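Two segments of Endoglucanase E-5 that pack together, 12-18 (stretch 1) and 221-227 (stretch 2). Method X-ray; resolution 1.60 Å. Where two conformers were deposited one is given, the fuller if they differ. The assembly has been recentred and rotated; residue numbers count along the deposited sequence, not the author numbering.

Stretch 1, residues 12-18: QVCGTQL
Stretch 2, residues 221-227: ASELFPV

The tip of a β-hairpin in Endoglucanase E-5 (stretch 1) rests against a segment that begins in a helix running in from earlier in the chain (stretch 2), burying 233 Å² in total. Strand 12-14 and the strand beginning at Gln17 are joined by a type II' turn from Cys14 to Gln17, closed by Cys14 N to Gln17 O (2.8 Å) and Gln17 N to Cys14 O (3.0 Å). Gly15 takes the first corner at phi/psi 60/-118, a positive phi that favours glycine, and Thr16 the second at -106/15. In stretch 2, Ala221 O accepts from Leu224 N (2.9 Å) and Phe225 N (3.1 Å); Phe225 is extended (-164/165), followed by Pro226 (-74/134) and Val227 (-119/139).

Thr16 and Pro226 define the register, their CA atoms 4.6 Å apart, and account for most of the buried surface. No direct hydrogen bond crosses the interface. Instead, Thr16 O lies 3.2 Å from Pro226 CA in a CA-H...O contact with an angle of 130° at hydrogen. The CA-to-CB bond of Pro226 points toward the hairpin, and its ring, puckered C-gamma exo, places CG 3.7 Å from Val13 CG1 and 4.0 Å from Gly15 O. Val13, chi1 169° (t), also directs its CB toward stretch 2, so a compact branched side chain meets the apolar, puckered proline ring at CG. The CA-to-CB bonds of Cys14 and Gln17 point away; Gln17 adopts chi1 -60° (m) and chi2 -177° (t), and its NE2 is hydrogen-bonded elsewhere in the structure.

The CA-to-CB bond of Thr16 points sideways, and its p rotamer (chi1 61°) lets its two branches serve different surroundings. CG2 approaches the backbone of Glu223 and Leu224, 4.1 Å from Glu223 O and 4.2 Å from Leu224 C, while OG1 is hydrogen-bonded to water 3 at 2.6 Å. That water donates to Ser222 O (2.9 Å), bridging a gap of 4.0 Å between Thr16 OG1 and Ser222 O. Water 2 lies 2.6 Å from Thr16 O and 2.7 Å from Ser222 O, and water 1 accepts from Val227 N (3.1 Å) and lies 3.2 Å from Thr16 O, so solvent links the turn to backbone on both sides of Pro226.

Apart from Pro226, stretch 2 meets the hairpin through backbone atoms. The CA-to-CB bond of Ser222 (p, chi1 72°) points sideways, whereas those of Glu223 (m, m), Leu224 (m, t; -50°, 165°), Phe225 (p; chi1 46°, chi2 78°) and Val227 (t, 174°) point away. Phe225 is buried, yet its CB, the closest side-chain atom, is 5.8 Å from Thr16 CG2.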

# COMPACT_ATOMS: atom_id res chain seq x y z
N GLN A 12 -9.97 12.06 3.45
CA GLN A 12 -10.40 11.59 4.77
C GLN A 12 -11.43 10.49 4.57
O GLN A 12 -12.11 10.48 3.57
CB GLN A 12 -11.08 12.71 5.57
CG GLN A 12 -10.23 13.92 5.88
CD GLN A 12 -9.35 13.73 7.09
OE1 GLN A 12 -9.76 14.06 8.22
NE2 GLN A 12 -8.13 13.24 6.88
N VAL A 13 -11.57 9.60 5.53
CA VAL A 13 -12.64 8.62 5.48
C VAL A 13 -13.98 9.33 5.68
O VAL A 13 -14.12 10.21 6.53
CB VAL A 13 -12.46 7.54 6.54
CG1 VAL A 13 -13.71 6.68 6.68
CG2 VAL A 13 -11.25 6.68 6.20
N CYS A 14 -14.94 8.93 4.85
CA CYS A 14 -16.34 9.33 4.93
C CYS A 14 -17.17 8.06 4.96
O CYS A 14 -17.21 7.32 3.97
CB CYS A 14 -16.73 10.13 3.69
SG CYS A 14 -16.33 9.30 2.13
N GLY A 15 -17.83 7.79 6.08
CA GLY A 15 -18.62 6.57 6.16
C GLY A 15 -17.71 5.38 5.96
O GLY A 15 -16.78 5.17 6.73
N THR A 16 -17.95 4.60 4.90
CA THR A 16 -17.16 3.41 4.60
C THR A 16 -16.21 3.58 3.42
O THR A 16 -15.72 2.60 2.89
CB THR A 16 -18.09 2.22 4.27
OG1 THR A 16 -18.88 2.53 3.12
CG2 THR A 16 -19.09 1.99 5.39
N GLN A 17 -15.96 4.81 2.99
CA GLN A 17 -15.10 5.06 1.83
C GLN A 17 -14.06 6.11 2.13
O GLN A 17 -14.18 6.81 3.11
CB GLN A 17 -15.96 5.52 0.65
CG GLN A 17 -17.01 4.50 0.26
CD GLN A 17 -17.81 4.92 -0.94
OE1 GLN A 17 -18.59 5.86 -0.86
NE2 GLN A 17 -17.62 4.22 -2.05
N LEU A 18 -13.03 6.20 1.30
CA LEU A 18 -12.10 7.32 1.34
C LEU A 18 -12.67 8.39 0.42
O LEU A 18 -13.09 8.10 -0.70
CB LEU A 18 -10.72 6.90 0.85
CG LEU A 18 -9.60 7.93 0.94
CD1 LEU A 18 -9.26 8.29 2.38
CD2 LEU A 18 -8.36 7.41 0.23
N ALA A 221 -16.27 -6.90 2.78
CA ALA A 221 -15.60 -5.95 3.66
C ALA A 221 -16.01 -4.53 3.32
O ALA A 221 -16.21 -3.71 4.21
CB ALA A 221 -14.09 -6.10 3.51
N SER A 222 -16.15 -4.26 2.02
CA SER A 222 -16.43 -2.90 1.57
C SER A 222 -17.82 -2.42 1.99
O SER A 222 -18.08 -1.22 2.02
CB SER A 222 -16.23 -2.79 0.05
OG SER A 222 -17.27 -3.44 -0.65
N GLU A 223 -18.72 -3.36 2.34
CA GLU A 223 -20.01 -3.00 2.95
C GLU A 223 -19.87 -2.48 4.38
O GLU A 223 -20.74 -1.74 4.85
CB GLU A 223 -20.96 -4.20 3.03
CG GLU A 223 -21.27 -4.90 1.72
CD GLU A 223 -22.05 -4.04 0.76
OE1 GLU A 223 -22.86 -3.17 1.18
OE2 GLU A 223 -21.87 -4.24 -0.46
N LEU A 224 -18.81 -2.89 5.08
CA LEU A 224 -18.70 -2.74 6.54
C LEU A 224 -17.73 -1.65 7.00
O LEU A 224 -17.92 -1.06 8.06
CB LEU A 224 -18.26 -4.06 7.16
CG LEU A 224 -19.04 -5.32 6.76
CD1 LEU A 224 -18.31 -6.59 7.12
CD2 LEU A 224 -20.41 -5.30 7.39
N PHE A 225 -16.68 -1.42 6.23
CA PHE A 225 -15.61 -0.49 6.63
C PHE A 225 -14.77 -0.13 5.41
O PHE A 225 -14.88 -0.79 4.38
CB PHE A 225 -14.74 -1.09 7.74
CG PHE A 225 -14.32 -2.51 7.49
CD1 PHE A 225 -13.29 -2.82 6.62
CD2 PHE A 225 -14.95 -3.56 8.18
CE1 PHE A 225 -12.90 -4.14 6.40
CE2 PHE A 225 -14.57 -4.87 7.96
CZ PHE A 225 -13.54 -5.16 7.08
N PRO A 226 -13.95 0.92 5.50
CA PRO A 226 -13.12 1.31 4.35
C PRO A 226 -11.97 0.35 4.15
O PRO A 226 -11.32 -0.03 5.11
CB PRO A 226 -12.61 2.71 4.74
CG PRO A 226 -13.43 3.11 5.94
CD PRO A 226 -13.74 1.83 6.64
N VAL A 227 -11.77 -0.05 2.90
CA VAL A 227 -10.70 -0.96 2.52
C VAL A 227 -9.78 -0.26 1.53
O VAL A 227 -10.25 0.47 0.65
CB VAL A 227 -11.26 -2.25 1.88
CG1 VAL A 227 -10.13 -3.12 1.35
CG2 VAL A 227 -12.10 -3.02 2.87
O HOH W 1 -13.60 1.42 0.80
O HOH W 2 -16.80 0.95 1.14
O HOH W 3 -20.21 0.68 1.83